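Side-chain contacts in leucine aminopeptidase 1, chloroplastic (PDB 5D8N), which removes N-terminal amino acids, preferably leucine, from peptides as a magnesium-dependent homohexameric M17 aminopeptidase of the chloroplast and also acts as a protein-folding chaperone: residues 394-399 / 489-494; 404-409 / 523-528; 460-465 / 480-485. The protein carries 1 engineered substitution. All coordinates share one frame; numbering follows the deposited sequence.

Interaction 1: residues 394-399 / 489-494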
loop_
_atom_site.group_PDB
_atom_site.type_symbol
_atom_site.label_atom_id
_atom_site.label_comp_id
_atom_site.label_asym_id
_atom_site.label_seq_id
_atom_site.Cartn_x
_atom_site.Cartn_y
_atom_site.Cartn_z
ATOM N N ASP A 394 -7.584 -25.944 -21.516
ATOM C CA ASP A 394 -7.249 -26.785 -22.647
ATOM C C ASP A 394 -6.811 -28.209 -22.272
ATOM O O ASP A 394 -7.128 -29.178 -22.983
ATOM C CB ASP A 394 -6.209 -26.091 -23.524
ATOM C CG ASP A 394 -6.836 -24.981 -24.392
ATOM O OD1 ASP A 394 -7.959 -25.237 -24.907
ATOM O OD2 ASP A 394 -6.184 -23.921 -24.605
ATOM N N ALA A 395 -6.121 -28.354 -21.143
ATOM C CA ALA A 395 -5.763 -29.699 -20.675
ATOM C C ALA A 395 -6.986 -30.522 -20.292
ATOM O O ALA A 395 -7.042 -31.713 -20.531
ATOM C CB ALA A 395 -4.831 -29.613 -19.486
ATOM N N LEU A 396 -7.981 -29.874 -19.702
ATOM C CA LEU A 396 -9.181 -30.567 -19.306
ATOM C C LEU A 396 -10.012 -30.986 -20.513
ATOM O O LEU A 396 -10.603 -32.065 -20.532
ATOM C CB LEU A 396 -9.971 -29.702 -18.323
ATOM C CG LEU A 396 -9.404 -29.574 -16.913
ATOM C CD1 LEU A 396 -10.131 -28.467 -16.137
ATOM C CD2 LEU A 396 -9.536 -30.853 -16.100
ATOM N N ILE A 397 -10.096 -30.114 -21.505
ATOM C CA ILE A 397 -10.801 -30.438 -22.740
ATOM C C ILE A 397 -10.105 -31.633 -23.367
ATOM O O ILE A 397 -10.764 -32.578 -23.763
ATOM C CB ILE A 397 -10.793 -29.246 -23.708
ATOM C CG1 ILE A 397 -11.707 -28.141 -23.169
ATOM C CG2 ILE A 397 -11.281 -29.651 -25.089
ATOM C CD1 ILE A 397 -11.399 -26.749 -23.713
ATOM N N TYR A 398 -8.773 -31.627 -23.393
ATOM C CA TYR A 398 -8.024 -32.741 -23.956
ATOM C C TYR A 398 -8.296 -34.028 -23.198
ATOM O O TYR A 398 -8.527 -35.086 -23.779
ATOM C CB TYR A 398 -6.530 -32.437 -23.886
ATOM C CG TYR A 398 -5.652 -33.466 -24.552
ATOM C CD1 TYR A 398 -5.162 -34.542 -23.854
ATOM C CD2 TYR A 398 -5.343 -33.372 -25.897
ATOM C CE1 TYR A 398 -4.383 -35.500 -24.471
ATOM C CE2 TYR A 398 -4.502 -34.292 -26.516
ATOM C CZ TYR A 398 -4.055 -35.372 -25.799
ATOM O OH TYR A 398 -3.173 -36.251 -26.386
ATOM N N ALA A 399 -8.308 -33.942 -21.870
ATOM C CA ALA A 399 -8.618 -35.117 -21.069
ATOM C C ALA A 399 -9.997 -35.666 -21.430
ATOM O O ALA A 399 -10.187 -36.893 -21.545
ATOM C CB ALA A 399 -8.536 -34.797 -19.575
ATOM N N GLN A 489 -16.200 -24.951 -16.739
ATOM C CA GLN A 489 -16.664 -24.548 -18.052
ATOM C C GLN A 489 -15.980 -25.377 -19.132
ATOM O O GLN A 489 -16.331 -25.284 -20.304
ATOM C CB GLN A 489 -16.368 -23.063 -18.300
ATOM C CG GLN A 489 -17.205 -22.099 -17.468
ATOM C CD GLN A 489 -18.621 -21.986 -17.976
ATOM O OE1 GLN A 489 -18.871 -21.938 -19.185
ATOM N NE2 GLN A 489 -19.561 -22.062 -17.063
ATOM N N PHE A 490 -14.917 -26.077 -18.773
ATOM C CA PHE A 490 -14.103 -26.764 -19.761
ATOM C C PHE A 490 -14.131 -28.273 -19.597
ATOM O O PHE A 490 -13.295 -29.004 -20.160
ATOM C CB PHE A 490 -12.687 -26.200 -19.705
ATOM C CG PHE A 490 -12.653 -24.721 -19.894
ATOM C CD1 PHE A 490 -12.814 -24.166 -21.158
ATOM C CD2 PHE A 490 -12.634 -23.880 -18.798
ATOM C CE1 PHE A 490 -12.963 -22.806 -21.309
ATOM C CE2 PHE A 490 -12.695 -22.506 -18.959
ATOM C CZ PHE A 490 -12.909 -21.965 -20.211
ATOM N N VAL A 491 -15.088 -28.732 -18.801
ATOM C CA VAL A 491 -15.238 -30.134 -18.501
ATOM C C VAL A 491 -16.603 -30.588 -19.016
ATOM O O VAL A 491 -17.661 -30.058 -18.673
ATOM C CB VAL A 491 -15.151 -30.414 -16.992
ATOM C CG1 VAL A 491 -15.437 -31.876 -16.687
ATOM C CG2 VAL A 491 -13.779 -30.036 -16.454
ATOM N N ASP A 492 -16.560 -31.651 -19.790
ATOM C CA ASP A 492 -17.762 -32.308 -20.285
ATOM C C ASP A 492 -18.587 -32.774 -19.103
ATOM O O ASP A 492 -18.110 -33.505 -18.230
ATOM C CB ASP A 492 -17.275 -33.516 -21.078
ATOM C CG ASP A 492 -18.323 -34.114 -21.952
ATOM O OD1 ASP A 492 -19.510 -34.151 -21.558
ATOM O OD2 ASP A 492 -17.887 -34.583 -23.026
ATOM N N GLU A 493 -19.864 -32.444 -19.132
ATOM C CA GLU A 493 -20.754 -32.741 -18.021
ATOM C C GLU A 493 -20.930 -34.233 -17.738
ATOM O O GLU A 493 -21.198 -34.631 -16.611
ATOM C CB GLU A 493 -22.111 -32.093 -18.324
ATOM C CG GLU A 493 -23.194 -32.282 -17.266
ATOM C CD GLU A 493 -24.083 -31.050 -17.130
ATOM O OE1 GLU A 493 -24.690 -30.648 -18.149
ATOM O OE2 GLU A 493 -24.197 -30.485 -16.017
ATOM N N LYS A 494 -20.767 -35.076 -18.742
ATOM C CA LYS A 494 -20.885 -36.502 -18.506
ATOM C C LYS A 494 -19.630 -37.098 -17.848
ATOM O O LYS A 494 -19.592 -38.279 -17.533
ATOM C CB LYS A 494 -21.220 -37.233 -19.813
ATOM C CG LYS A 494 -20.009 -37.564 -20.682
ATOM C CD LYS A 494 -20.248 -37.205 -22.154
ATOM C CE LYS A 494 -19.391 -37.999 -23.140
ATOM N NZ LYS A 494 -17.930 -37.796 -22.885
#

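Interaction 2: residues 404-409 / 523-528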
loop_
_atom_site.group_PDB
_atom_site.type_symbol
_atom_site.label_atom_id
_atom_site.label_comp_id
_atom_site.label_asym_id
_atom_site.label_seq_id
_atom_site.Cartn_x
_atom_site.Cartn_y
_atom_site.Cartn_z
ATOM N N VAL A 404 -12.243 -40.418 -21.134
ATOM C CA VAL A 404 -12.216 -40.895 -19.764
ATOM C C VAL A 404 -13.572 -40.804 -19.060
ATOM O O VAL A 404 -14.405 -39.986 -19.389
ATOM C CB VAL A 404 -11.093 -40.224 -18.951
ATOM C CG1 VAL A 404 -9.750 -40.529 -19.600
ATOM C CG2 VAL A 404 -11.314 -38.724 -18.850
ATOM N N GLU A 405 -13.723 -41.561 -17.989
ATOM C CA GLU A 405 -14.906 -41.542 -17.138
ATOM C C GLU A 405 -14.742 -40.568 -15.940
ATOM O O GLU A 405 -15.706 -39.977 -15.467
ATOM C CB GLU A 405 -15.099 -42.985 -16.662
ATOM C CG GLU A 405 -16.184 -43.240 -15.631
ATOM C CD GLU A 405 -16.285 -44.706 -15.216
ATOM O OE1 GLU A 405 -15.654 -45.567 -15.870
ATOM O OE2 GLU A 405 -17.070 -44.994 -14.288
ATOM N N LYS A 406 -13.532 -40.412 -15.416
ATOM C CA LYS A 406 -13.289 -39.588 -14.239
ATOM C C LYS A 406 -11.978 -38.822 -14.435
ATOM O O LYS A 406 -10.979 -39.397 -14.883
ATOM C CB LYS A 406 -13.210 -40.457 -12.980
ATOM C CG LYS A 406 -14.425 -41.345 -12.722
ATOM C CD LYS A 406 -14.238 -42.211 -11.480
ATOM C CE LYS A 406 -15.379 -43.215 -11.313
ATOM N NZ LYS A 406 -15.120 -44.038 -10.095
ATOM N N ILE A 407 -11.971 -37.564 -13.999
ATOM C CA ILE A 407 -10.787 -36.710 -13.990
ATOM C C ILE A 407 -10.556 -36.164 -12.584
ATOM O O ILE A 407 -11.457 -35.582 -11.981
ATOM C CB ILE A 407 -10.968 -35.511 -14.938
ATOM C CG1 ILE A 407 -11.272 -35.988 -16.359
ATOM C CG2 ILE A 407 -9.720 -34.651 -14.952
ATOM C CD1 ILE A 407 -11.665 -34.869 -17.292
ATOM N N ILE A 408 -9.298 -36.174 -12.168
ATOM C CA ILE A 408 -8.841 -35.291 -11.102
ATOM C C ILE A 408 -7.778 -34.351 -11.626
ATOM O O ILE A 408 -6.790 -34.821 -12.206
ATOM C CB ILE A 408 -8.269 -36.081 -9.906
ATOM C CG1 ILE A 408 -9.335 -36.997 -9.301
ATOM C CG2 ILE A 408 -7.735 -35.116 -8.835
ATOM C CD1 ILE A 408 -8.845 -37.836 -8.143
ATOM N N ASP A 409 -7.926 -33.049 -11.371
ATOM C CA ASP A 409 -6.841 -32.112 -11.633
ATOM C C ASP A 409 -6.267 -31.602 -10.325
ATOM O O ASP A 409 -6.975 -31.491 -9.333
ATOM C CB ASP A 409 -7.243 -30.949 -12.539
ATOM C CG ASP A 409 -7.986 -29.859 -11.796
ATOM O OD1 ASP A 409 -7.315 -29.062 -11.065
ATOM O OD2 ASP A 409 -9.221 -29.753 -12.011
ATOM N N VAL A 523 -2.397 -42.206 -6.173
ATOM C CA VAL A 523 -2.140 -43.627 -6.321
ATOM C C VAL A 523 -3.254 -44.425 -5.642
ATOM O O VAL A 523 -3.767 -45.397 -6.231
ATOM C CB VAL A 523 -0.758 -44.037 -5.785
ATOM C CG1 VAL A 523 -0.635 -45.558 -5.686
ATOM C CG2 VAL A 523 0.325 -43.459 -6.678
ATOM N N GLU A 524 -3.569 -44.070 -4.398
ATOM C CA GLU A 524 -4.643 -44.773 -3.694
ATOM C C GLU A 524 -5.932 -44.671 -4.481
ATOM O O GLU A 524 -6.703 -45.625 -4.548
ATOM C CB GLU A 524 -4.866 -44.241 -2.281
ATOM C CG GLU A 524 -3.788 -44.669 -1.290
ATOM C CD GLU A 524 -3.778 -46.171 -0.993
ATOM O OE1 GLU A 524 -4.842 -46.822 -1.099
ATOM O OE2 GLU A 524 -2.723 -46.652 -0.522
ATOM N N TRP A 525 -6.224 -43.495 -5.022
ATOM C CA TRP A 525 -7.475 -43.319 -5.740
ATOM C C TRP A 525 -7.531 -44.216 -6.980
ATOM O O TRP A 525 -8.553 -44.816 -7.291
ATOM C CB TRP A 525 -7.646 -41.853 -6.154
ATOM C CG TRP A 525 -8.877 -41.599 -6.978
ATOM C CD1 TRP A 525 -10.172 -41.627 -6.544
ATOM C CD2 TRP A 525 -8.929 -41.356 -8.381
ATOM N NE1 TRP A 525 -11.012 -41.245 -7.559
ATOM C CE2 TRP A 525 -10.283 -41.135 -8.710
ATOM C CE3 TRP A 525 -7.954 -41.143 -9.362
ATOM C CZ2 TRP A 525 -10.687 -40.747 -9.984
ATOM C CZ3 TRP A 525 -8.356 -40.793 -10.646
ATOM C CH2 TRP A 525 -9.714 -40.565 -10.932
ATOM N N VAL A 526 -6.458 -44.234 -7.762
ATOM C CA VAL A 526 -6.392 -45.112 -8.938
ATOM C C VAL A 526 -6.610 -46.571 -8.560
ATOM O O VAL A 526 -7.380 -47.274 -9.214
ATOM C CB VAL A 526 -5.043 -44.958 -9.691
ATOM C CG1 VAL A 526 -4.848 -46.040 -10.736
ATOM C CG2 VAL A 526 -4.994 -43.589 -10.346
ATOM N N LEU A 527 -5.930 -47.006 -7.501
ATOM C CA LEU A 527 -6.001 -48.383 -7.046
ATOM C C LEU A 527 -7.366 -48.790 -6.515
ATOM O O LEU A 527 -7.744 -49.953 -6.623
ATOM C CB LEU A 527 -4.988 -48.623 -5.944
ATOM C CG LEU A 527 -3.552 -48.703 -6.471
ATOM C CD1 LEU A 527 -2.630 -49.129 -5.340
ATOM C CD2 LEU A 527 -3.440 -49.678 -7.621
ATOM N N ARG A 528 -8.125 -47.833 -5.988
ATOM C CA ARG A 528 -9.423 -48.152 -5.411
ATOM C C ARG A 528 -10.488 -48.078 -6.496
ATOM O O ARG A 528 -11.650 -48.325 -6.244
ATOM C CB ARG A 528 -9.746 -47.203 -4.260
ATOM C CG ARG A 528 -9.005 -47.592 -2.981
ATOM C CD ARG A 528 -8.706 -46.450 -2.000
ATOM N NE ARG A 528 -7.644 -46.857 -1.072
ATOM C CZ ARG A 528 -7.829 -47.588 0.031
ATOM N NH1 ARG A 528 -9.055 -47.811 0.502
ATOM N NH2 ARG A 528 -6.781 -48.071 0.694
#

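Interaction 3: residues 460-465 / 480-485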
loop_
_atom_site.group_PDB
_atom_site.type_symbol
_atom_site.label_atom_id
_atom_site.label_comp_id
_atom_site.label_asym_id
_atom_site.label_seq_id
_atom_site.Cartn_x
_atom_site.Cartn_y
_atom_site.Cartn_z
ATOM N N TRP A 460 -21.099 -17.657 -9.996
ATOM C CA TRP A 460 -20.709 -17.617 -11.403
ATOM C C TRP A 460 -21.024 -16.282 -12.103
ATOM O O TRP A 460 -20.309 -15.821 -13.012
ATOM C CB TRP A 460 -21.341 -18.771 -12.179
ATOM C CG TRP A 460 -20.881 -18.798 -13.589
ATOM C CD1 TRP A 460 -21.655 -18.630 -14.699
ATOM C CD2 TRP A 460 -19.524 -18.878 -14.050
ATOM N NE1 TRP A 460 -20.854 -18.545 -15.814
ATOM C CE2 TRP A 460 -19.551 -18.737 -15.451
ATOM C CE3 TRP A 460 -18.307 -19.171 -13.429
ATOM C CZ2 TRP A 460 -18.405 -18.859 -16.243
ATOM C CZ3 TRP A 460 -17.149 -19.191 -14.207
ATOM C CH2 TRP A 460 -17.220 -19.083 -15.612
ATOM N N GLU A 461 -22.079 -15.637 -11.626
ATOM C CA GLU A 461 -22.502 -14.340 -12.136
ATOM C C GLU A 461 -21.386 -13.325 -11.991
ATOM O O GLU A 461 -21.182 -12.517 -12.864
ATOM C CB GLU A 461 -23.755 -13.884 -11.381
ATOM C CG GLU A 461 -24.332 -12.542 -11.825
ATOM C CD GLU A 461 -25.037 -12.574 -13.179
ATOM O OE1 GLU A 461 -25.348 -13.682 -13.683
ATOM O OE2 GLU A 461 -25.248 -11.485 -13.764
ATOM N N SER A 462 -20.521 -13.477 -11.001
ATOM C CA SER A 462 -19.447 -12.512 -10.842
ATOM C C SER A 462 -18.331 -12.736 -11.864
ATOM O O SER A 462 -17.360 -12.012 -11.873
ATOM C CB SER A 462 -18.888 -12.589 -9.420
ATOM O OG SER A 462 -18.188 -13.810 -9.265
ATOM N N MET A 463 -18.418 -13.805 -12.650
ATOM C CA MET A 463 -17.398 -14.096 -13.648
ATOM C C MET A 463 -17.802 -13.662 -15.064
ATOM O O MET A 463 -17.147 -14.026 -16.034
ATOM C CB MET A 463 -17.083 -15.602 -13.624
ATOM C CG MET A 463 -16.510 -16.093 -12.303
ATOM S SD MET A 463 -14.877 -15.428 -11.934
ATOM C CE MET A 463 -13.803 -16.457 -12.924
ATOM N N LYS A 464 -18.922 -12.967 -15.197
ATOM C CA LYS A 464 -19.421 -12.532 -16.511
ATOM C C LYS A 464 -18.487 -11.472 -17.079
ATOM O O LYS A 464 -17.921 -10.679 -16.337
ATOM C CB LYS A 464 -20.802 -11.895 -16.382
ATOM C CG LYS A 464 -21.908 -12.937 -16.405
ATOM N N SER A 465 -18.322 -11.487 -18.393
ATOM C CA SER A 465 -17.531 -10.486 -19.094
ATOM C C SER A 465 -18.517 -9.615 -19.851
ATOM O O SER A 465 -19.548 -10.104 -20.279
ATOM C CB SER A 465 -16.572 -11.150 -20.090
ATOM O OG SER A 465 -15.917 -10.208 -20.926
ATOM N N ALA A 480 -11.344 -19.125 -4.585
ATOM C CA ALA A 480 -11.052 -20.530 -4.847
ATOM C C ALA A 480 -12.258 -21.237 -5.430
ATOM O O ALA A 480 -12.098 -22.123 -6.257
ATOM C CB ALA A 480 -10.604 -21.233 -3.579
ATOM N N ILE A 481 -13.450 -20.794 -5.043
ATOM C CA ILE A 481 -14.675 -21.306 -5.608
ATOM C C ILE A 481 -14.869 -20.886 -7.070
ATOM O O ILE A 481 -15.211 -21.723 -7.917
ATOM C CB ILE A 481 -15.885 -20.848 -4.791
ATOM C CG1 ILE A 481 -15.784 -21.410 -3.375
ATOM C CG2 ILE A 481 -17.187 -21.253 -5.468
ATOM C CD1 ILE A 481 -16.790 -20.831 -2.420
ATOM N N THR A 482 -14.727 -19.601 -7.366
ATOM C CA THR A 482 -14.879 -19.150 -8.746
ATOM C C THR A 482 -13.758 -19.683 -9.650
ATOM O O THR A 482 -13.968 -19.967 -10.830
ATOM C CB THR A 482 -14.951 -17.623 -8.862
ATOM O OG1 THR A 482 -13.829 -17.019 -8.187
ATOM C CG2 THR A 482 -16.265 -17.100 -8.289
ATOM N N GLY A 483 -12.597 -19.971 -9.071
ATOM C CA GLY A 483 -11.562 -20.697 -9.803
ATOM C C GLY A 483 -12.061 -22.061 -10.239
ATOM O O GLY A 483 -11.914 -22.455 -11.399
ATOM N N ALA A 484 -12.705 -22.763 -9.315
ATOM C CA ALA A 484 -13.291 -24.067 -9.636
ATOM C C ALA A 484 -14.425 -23.959 -10.661
ATOM O O ALA A 484 -14.510 -24.761 -11.599
ATOM C CB ALA A 484 -13.773 -24.757 -8.374
ATOM N N LEU A 485 -15.261 -22.937 -10.509
ATOM C CA LEU A 485 -16.372 -22.740 -11.427
ATOM C C LEU A 485 -15.869 -22.385 -12.823
ATOM O O LEU A 485 -16.394 -22.880 -13.827
ATOM C CB LEU A 485 -17.293 -21.632 -10.933
ATOM C CG LEU A 485 -18.086 -21.893 -9.653
ATOM C CD1 LEU A 485 -18.803 -20.631 -9.216
ATOM C CD2 LEU A 485 -19.101 -22.989 -9.849
#

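Interaction 1: residues 394-399 / 489-494
The Phe490 ring meets Ile397 obliquely, CD1 of the ring lying 3.9 Å from CD1 of Ile397. One ring face carries CB of its own neighbour Gln489, 3.7 Å above the plane and offset toward the rim. Phe486 also meets the ring, the two planes at about 50°. The ring leads away from residues 394-399 and packs on Ala393, earlier in the same helix, while the Phe490 carbonyl stays close to Leu396 and Ile397. CG1 of Ile397 packs against Phe490 O at 3.5 Å. This CG1 is anti to its own carbonyl carbon (chi1 -71°), and CD1 continues from it to the ring. On the next residue pair, CD1 of Leu396 touches CG2 of Val491 at 4.0 Å, the two side chains crossing at a slant. No hydrogen bond links the segments; apart from the Phe490 carbonyl oxygen, the side chains meet through carbon atoms. Beyond it, Asp492 closes an Asx turn: its OD1 accepts from Lys494 N at 3.2 Å. The loop 489-494 thus lies against helix 388-401 on its way from helix 479-488 to strand 496-501. Elsewhere on the helix, Ala395 and Ala399 pack on strands 293-305 and 347-358 of the catalytic-domain sheet.

Interaction 2: residues 404-409 / 523-528
Ile408 reaches from strand 406-411 to the face of the Trp525 indole on helix 519-527. Its CD1 sits 3.5 Å from the centroid of the six-membered ring and 11° off the ring normal. This is a CH-pi contact made almost straight down onto the ring. The isoleucine chain is extended (chi2 178°), which carries CD1 out over the ring centre. The indole in turn extends toward the strand because its CG is anti to the backbone N (chi1 176°). CG1 of Ile408 adds a contact to CH2 of Trp525 at 3.9 Å. This is the tight part of the contact.

Lys406 makes a looser one. Its CB lies at the indole edge, in the ring plane, 3.9 Å from CZ2 of Trp525. Its extended chain then runs on to a salt bridge with Glu438 and a hydrogen bond to Asn529. Glu438 also receives a weak hydrogen bond from Trp525 NE1. The exposed side lies at the end of segment 523-528. There Arg528 grips Glu524 side-on, with NE at 2.8 Å and NH2 at 2.9 Å from the same oxygen, OE1. That oxygen lies in the guanidinium plane.

Leu435 and Val439 of helix 433-446 and Leu297 of strand 293-305 add to the apolar surroundings of Ile408 and Trp525. Strand 406-411 runs between parallel strands 293-305 and 496-501, and the C-terminal helix lies against this part of the sheet. Such helix-on-sheet packing is characteristic of the alpha/beta catalytic domain of M17 aminopeptidases.

Interaction 3: residues 460-465 / 480-485
A short 3-10 turn at 461-463 packs against helix 479-488 in the catalytic domain, close to the predicted active-site residue Arg389. Trp460 puts the CE3 corner of its indole against CB of Leu485 at 3.6 Å. The approach is oblique, and CZ3 continues to the Leu485 carbonyl carbon at 3.7 Å. Met463 lies against the same tryptophan: its CB is 3.6 Å from the plane over one face of the indole, offset toward the rim. The turn brings the two together, closed by a 2.8 Å bond from Met463 N to Trp460 O. Replacing Trp460 by alanine would probably open a gap beside Leu485 and leave Met463 without its aromatic cover. Further along, the bent Met463 chain (chi2 -66°) brings SD to CB of Thr482 at 3.8 Å. CG2 of Thr482 also meets Ser462 OG at 3.9 Å, a contact without a hydrogen bond; that hydroxyl is bonded to the Tyr459 carbonyl oxygen instead. On the same helix, Ala480, Ile481 and Ala484 pack on Phe429 of strand 426-429, and Ile481 also touches Ala420 of a neighbouring subunit.

All three contacts lie in or against the catalytic domain. Interactions 1 and 2 have centres 15 Å apart and touch: Leu396 and Ala399 of helix 388-401 pack on Ile407 of strand 406-411, the next element in the chain. Interactions 1 and 3 are 16 Å apart and meet where Gln489 packs on Trp460. Interactions 2 and 3 are 25 Å apart and do not touch. In sequence, the segments of interactions 1 and 2 alternate, and both segments of interaction 3 fall between the two of each. Interactions 1 and 2 join later parts of the chain to the helix and strand that follow the metal-binding residues Asp385 and Glu387; interaction 3 packs the 460-465 loop on helix 479-488, which leads into the loop of interaction 1.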